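Local coordinates for protein endoglucanase (Humicola insolens, PDB 1DYS) that hydrolyses internal beta-1,4-glucosidic linkages of cellulose as a family 6 endoglucanase, with a part in the recycling of plant biomass, at residues Phe50-Asn55 with Asn219-Asn224; Gly313-Gln318 with Gly322-Ala327. All coordinates share one frame; numbering follows the deposited sequence.

Contact 1 (Phe50-Asn55 with Asn219-Asn224); sequences FYWISN and NVSNYN
The benzo end of the Trp52 indole meets Val220 and Ser221, and these three side chains make the whole cross-segment contact. Its apolar part is a methyl against the ring: CG1 of Val220 lies 3.6 Å from CZ2 and 3.7 Å from CH2 of Trp52, approaching obliquely. CG1 sits anti to the backbone N of Val220 (chi1 175°), the rotation that sends this branch to the indole. Its polar part is no more than van der Waals, with OG of Ser221 3.7 Å from CH2 of Trp52; no hydrogen bond crosses. The indole is steadied from elsewhere, NE1 donating to the carbonyl O of Val309.

Hydrogen bonds instead shape the partner loop. A type II turn from Asn219 to Asn222 is closed by Asn222 N to Asn219 O at 2.9 Å, and Val220 and Ser221 are its two corner residues. Behind it, Asn224 N gives a bond of 3.1 Å to OD1 of Asn219, in the carbonyl plane on a lone pair.

Trp52 is probably a substrate-binding residue, as are nearby Ser54 and Asn222, and this small contact, 86 Å² in all, joins strand 51-53 to the loop after strand 215-218 in the probable substrate-binding cleft of a family 6 glycoside hydrolase barrel.

Contact 2 (Gly313-Gln318 with Gly322-Ala327); sequences GESDGQ and GGAPAA
With OG of Ser315 trans to its own backbone N (chi1 -178°), the hydroxyl is carried across to the other segment, while Gln318, extended beyond CG (chi2 179°), runs its chain past the peptide joining Pro325 to Ala326. OG of Ser315 donates to the carbonyl O of Pro325 at 2.7 Å, coming from above the carbonyl plane, 38° out of it. The same OG accepts from Gly317 N at 3.0 Å, which makes an ST turn, and it is also hydrogen-bonded to ND2 of Asn284. Replacing this serine by alanine removes the hydroxyl, and the carbonyl of Pro325, the N-H of Gly317 and ND2 of Asn284 would then probably lose their common partner, freeing the turn to shift.

Around this centre the fit is made by backbone and small side chains. CA of Ala327 lies 3.3 Å from O of Ser315 in a CA-H...O contact, and CA of Gln318 makes another with O of Ala324 at 3.4 Å. The methyl of Ala324 abuts O of Gly317 (CB to O, 3.5 Å), and CG of Gln318 comes within 3.4 Å of Ala326 N. The ring of Pro325 lies against Ser315, CD 3.8 Å from OG. At the outer end, Gln318 N bonds to OE1 of Gln318 of the second subunit.

The CB of Asp316 points away from 322-327; its carboxylate forms salt bridges with Arg269 and with Lys310, probably a substrate-binding residue, and accepts from Asn284 N. The chemistry thus divides: one serine hydroxyl ties the two segments together, while three partners grip the carboxylate and hold it in place.

Overall arrangement
From the N terminus, strand 51-53 comes first; contact 1 is completed only after the chain has passed through strands 79-85, 132-136 and 175-180 and left strand 215-218, so it closes a long loop of 163 residues across the parallel sheet. Contact 2 opens later, beyond strand 303-307, and closes a short loop of three residues before helix 332-340. The two are therefore in series, neither nesting nor crossing. Their centres lie about 14 Å apart, yet they meet where OH of Tyr223 comes 2.7 Å from OD2 of Asp316. Arg269 joins them too, binding O of Ser221 and the carboxylate of Asp316, so three loops converge beside the cleft.

Contact 1 (Phe50-Asn55 with Asn219-Asn224)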
loop_
_atom_site.group_PDB
_atom_site.type_symbol
_atom_site.label_atom_id
_atom_site.label_comp_id
_atom_site.label_asym_id
_atom_site.label_seq_id
_atom_site.Cartn_x
_atom_site.Cartn_y
_atom_site.Cartn_z
ATOM N N PHE A 50 3.158 13.155 -14.529
ATOM C CA PHE A 50 2.180 13.548 -13.521
ATOM C C PHE A 50 2.583 13.135 -12.108
ATOM O O PHE A 50 3.384 12.225 -11.872
ATOM C CB PHE A 50 0.885 12.752 -13.829
ATOM C CG PHE A 50 0.043 13.374 -14.895
ATOM C CD1 PHE A 50 0.564 13.701 -16.127
ATOM C CD2 PHE A 50 -1.293 13.654 -14.644
ATOM C CE1 PHE A 50 -0.222 14.286 -17.088
ATOM C CE2 PHE A 50 -2.096 14.271 -15.596
ATOM C CZ PHE A 50 -1.562 14.585 -16.852
ATOM N N TYR A 51 1.995 13.872 -11.160
ATOM C CA TYR A 51 2.097 13.569 -9.719
ATOM C C TYR A 51 0.868 12.774 -9.292
ATOM O O TYR A 51 -0.277 13.222 -9.528
ATOM C CB TYR A 51 2.075 14.914 -8.970
ATOM C CG TYR A 51 3.321 15.777 -9.076
ATOM C CD1 TYR A 51 3.517 16.509 -10.247
ATOM C CD2 TYR A 51 4.241 15.916 -8.063
ATOM C CE1 TYR A 51 4.605 17.333 -10.424
ATOM C CE2 TYR A 51 5.346 16.750 -8.218
ATOM C CZ TYR A 51 5.523 17.440 -9.402
ATOM O OH TYR A 51 6.632 18.248 -9.535
ATOM N N TRP A 52 1.057 11.623 -8.655
ATOM C CA TRP A 52 -0.028 10.796 -8.208
ATOM C C TRP A 52 -0.460 11.108 -6.774
ATOM O O TRP A 52 0.313 10.973 -5.834
ATOM C CB TRP A 52 0.348 9.317 -8.285
ATOM C CG TRP A 52 0.422 8.818 -9.708
ATOM C CD1 TRP A 52 1.300 9.199 -10.684
ATOM C CD2 TRP A 52 -0.469 7.858 -10.318
ATOM N NE1 TRP A 52 1.078 8.500 -11.840
ATOM C CE2 TRP A 52 -0.018 7.679 -11.630
ATOM C CE3 TRP A 52 -1.572 7.134 -9.850
ATOM C CZ2 TRP A 52 -0.651 6.778 -12.506
ATOM C CZ3 TRP A 52 -2.199 6.251 -10.720
ATOM C CH2 TRP A 52 -1.722 6.074 -12.038
ATOM N N ILE A 53 -1.737 11.515 -6.711
ATOM C CA ILE A 53 -2.285 11.900 -5.385
ATOM C C ILE A 53 -3.152 10.742 -4.916
ATOM O O ILE A 53 -4.405 10.793 -4.983
ATOM C CB ILE A 53 -3.066 13.212 -5.467
ATOM C CG1 ILE A 53 -2.329 14.360 -6.156
ATOM C CG2 ILE A 53 -3.356 13.655 -4.003
ATOM C CD1 ILE A 53 -0.884 14.596 -5.822
ATOM N N SER A 54 -2.475 9.643 -4.618
ATOM C CA SER A 54 -3.105 8.330 -4.443
ATOM C C SER A 54 -3.732 8.085 -3.090
ATOM O O SER A 54 -4.217 6.982 -2.842
ATOM C CB SER A 54 -2.098 7.229 -4.796
ATOM O OG SER A 54 -1.543 7.461 -6.108
ATOM N N ASN A 55 -3.671 9.040 -2.191
ATOM C CA ASN A 55 -4.296 8.930 -0.873
ATOM C C ASN A 55 -4.239 10.296 -0.190
ATOM O O ASN A 55 -3.689 11.271 -0.721
ATOM C CB ASN A 55 -3.676 7.845 -0.009
ATOM C CG ASN A 55 -2.187 8.048 0.082
ATOM O OD1 ASN A 55 -1.681 9.059 0.559
ATOM N ND2 ASN A 55 -1.467 7.069 -0.477
ATOM N N ASN A 219 -4.325 4.652 -21.519
ATOM C CA ASN A 219 -3.042 3.973 -21.446
ATOM C C ASN A 219 -2.296 4.288 -20.153
ATOM O O ASN A 219 -1.070 3.989 -20.111
ATOM C CB ASN A 219 -2.136 4.302 -22.653
ATOM C CG ASN A 219 -1.206 3.159 -23.058
ATOM O OD1 ASN A 219 -1.709 2.035 -23.079
ATOM N ND2 ASN A 219 0.041 3.511 -23.369
ATOM N N VAL A 220 -2.943 4.905 -19.162
ATOM C CA VAL A 220 -2.226 5.239 -17.926
ATOM C C VAL A 220 -1.819 3.936 -17.253
ATOM O O VAL A 220 -2.568 3.003 -17.019
ATOM C CB VAL A 220 -3.081 6.096 -16.976
ATOM C CG1 VAL A 220 -2.289 6.276 -15.673
ATOM C CG2 VAL A 220 -3.432 7.402 -17.675
ATOM N N SER A 221 -0.523 3.816 -16.980
ATOM C CA SER A 221 0.133 2.655 -16.442
ATOM C C SER A 221 0.168 1.478 -17.399
ATOM O O SER A 221 0.615 0.440 -16.924
ATOM C CB SER A 221 -0.466 2.158 -15.117
ATOM O OG SER A 221 -0.685 3.299 -14.266
ATOM N N ASN A 222 -0.241 1.665 -18.641
ATOM C CA ASN A 222 -0.250 0.560 -19.589
ATOM C C ASN A 222 0.942 0.789 -20.529
ATOM O O ASN A 222 1.857 1.528 -20.231
ATOM C CB ASN A 222 -1.579 0.315 -20.297
ATOM C CG ASN A 222 -1.836 -1.155 -20.482
ATOM O OD1 ASN A 222 -1.228 -1.771 -21.355
ATOM N ND2 ASN A 222 -2.716 -1.760 -19.671
ATOM N N TYR A 223 0.977 -0.067 -21.543
ATOM C CA TYR A 223 2.131 -0.175 -22.421
ATOM C C TYR A 223 1.769 -0.147 -23.903
ATOM O O TYR A 223 2.660 -0.449 -24.727
ATOM C CB TYR A 223 2.770 -1.538 -22.106
ATOM C CG TYR A 223 3.052 -1.843 -20.651
ATOM C CD1 TYR A 223 2.079 -2.424 -19.826
ATOM C CD2 TYR A 223 4.288 -1.515 -20.097
ATOM C CE1 TYR A 223 2.360 -2.665 -18.491
ATOM C CE2 TYR A 223 4.571 -1.777 -18.761
ATOM C CZ TYR A 223 3.587 -2.344 -17.983
ATOM O OH TYR A 223 3.859 -2.661 -16.666
ATOM N N ASN A 224 0.518 0.166 -24.230
ATOM C CA ASN A 224 0.116 0.180 -25.637
ATOM C C ASN A 224 0.828 1.308 -26.383
ATOM O O ASN A 224 1.201 2.325 -25.823
ATOM C CB ASN A 224 -1.380 0.393 -25.738
ATOM C CG ASN A 224 -2.267 -0.629 -25.077
ATOM O OD1 ASN A 224 -1.810 -1.749 -24.881
ATOM N ND2 ASN A 224 -3.518 -0.276 -24.773
#

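Contact 2 (Gly313-Gln318 with Gly322-Ala327)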
loop_
_atom_site.group_PDB
_atom_site.type_symbol
_atom_site.label_atom_id
_atom_site.label_comp_id
_atom_site.label_asym_id
_atom_site.label_seq_id
_atom_site.Cartn_x
_atom_site.Cartn_y
_atom_site.Cartn_z
ATOM N N GLY A 313 9.512 2.969 -13.589
ATOM C CA GLY A 313 10.568 2.646 -12.634
ATOM C C GLY A 313 9.897 2.379 -11.275
ATOM O O GLY A 313 10.426 1.611 -10.470
ATOM N N GLU A 314 8.705 2.933 -11.060
ATOM C CA GLU A 314 7.939 2.570 -9.849
ATOM C C GLU A 314 7.219 1.252 -10.119
ATOM O O GLU A 314 6.522 1.167 -11.111
ATOM C CB GLU A 314 6.861 3.662 -9.607
ATOM C CG GLU A 314 7.482 4.908 -9.013
ATOM C CD GLU A 314 6.571 6.028 -8.578
ATOM O OE1 GLU A 314 5.337 5.850 -8.635
ATOM O OE2 GLU A 314 7.065 7.114 -8.192
ATOM N N SER A 315 7.407 0.223 -9.308
ATOM C CA SER A 315 6.807 -1.065 -9.581
ATOM C C SER A 315 5.287 -1.027 -9.611
ATOM O O SER A 315 4.632 -0.284 -8.885
ATOM C CB SER A 315 7.294 -2.057 -8.533
ATOM O OG SER A 315 6.803 -3.366 -8.720
ATOM N N ASP A 316 4.755 -1.910 -10.443
ATOM C CA ASP A 316 3.330 -2.140 -10.498
ATOM C C ASP A 316 2.869 -3.102 -9.375
ATOM O O ASP A 316 1.670 -3.190 -9.135
ATOM C CB ASP A 316 2.925 -2.746 -11.837
ATOM C CG ASP A 316 3.179 -1.773 -12.987
ATOM O OD1 ASP A 316 2.884 -0.583 -12.790
ATOM O OD2 ASP A 316 3.674 -2.296 -14.011
ATOM N N GLY A 317 3.831 -3.875 -8.858
ATOM C CA GLY A 317 3.517 -4.902 -7.839
ATOM C C GLY A 317 4.642 -5.935 -7.865
ATOM O O GLY A 317 5.509 -5.873 -8.745
ATOM N N GLN A 318 4.613 -6.935 -6.990
ATOM C CA GLN A 318 5.654 -7.951 -6.920
ATOM C C GLN A 318 5.329 -9.065 -7.912
ATOM O O GLN A 318 4.883 -10.148 -7.549
ATOM C CB GLN A 318 5.763 -8.507 -5.503
ATOM C CG GLN A 318 5.906 -7.469 -4.432
ATOM C CD GLN A 318 5.977 -8.061 -3.024
ATOM O OE1 GLN A 318 4.975 -7.904 -2.346
ATOM N NE2 GLN A 318 7.143 -8.657 -2.825
ATOM N N GLY A 322 11.468 -10.448 -12.652
ATOM C CA GLY A 322 12.197 -10.921 -11.471
ATOM C C GLY A 322 12.773 -9.754 -10.685
ATOM O O GLY A 322 13.343 -8.830 -11.274
ATOM N N GLY A 323 12.613 -9.761 -9.365
ATOM C CA GLY A 323 13.149 -8.698 -8.527
ATOM C C GLY A 323 12.183 -7.570 -8.250
ATOM O O GLY A 323 12.493 -6.642 -7.492
ATOM N N ALA A 324 10.966 -7.645 -8.790
ATOM C CA ALA A 324 9.972 -6.615 -8.560
ATOM C C ALA A 324 9.494 -6.455 -7.131
ATOM O O ALA A 324 8.967 -7.379 -6.479
ATOM C CB ALA A 324 8.764 -6.952 -9.444
ATOM N N PRO A 325 9.598 -5.226 -6.621
ATOM C CA PRO A 325 9.100 -4.825 -5.319
ATOM C C PRO A 325 7.620 -4.548 -5.260
ATOM O O PRO A 325 7.016 -4.655 -6.338
ATOM C CB PRO A 325 9.902 -3.539 -4.986
ATOM C CG PRO A 325 10.229 -2.997 -6.356
ATOM C CD PRO A 325 10.231 -4.111 -7.374
ATOM N N ALA A 326 6.921 -4.257 -4.167
ATOM C CA ALA A 326 5.510 -3.926 -4.102
ATOM C C ALA A 326 5.081 -2.708 -4.892
ATOM O O ALA A 326 5.973 -1.878 -5.167
ATOM C CB ALA A 326 5.187 -3.700 -2.598
ATOM N N ALA A 327 3.816 -2.493 -5.244
ATOM C CA ALA A 327 3.361 -1.380 -6.037
ATOM C C ALA A 327 3.842 -0.061 -5.455
ATOM O O ALA A 327 3.725 0.235 -4.268
ATOM C CB ALA A 327 1.845 -1.321 -6.203
#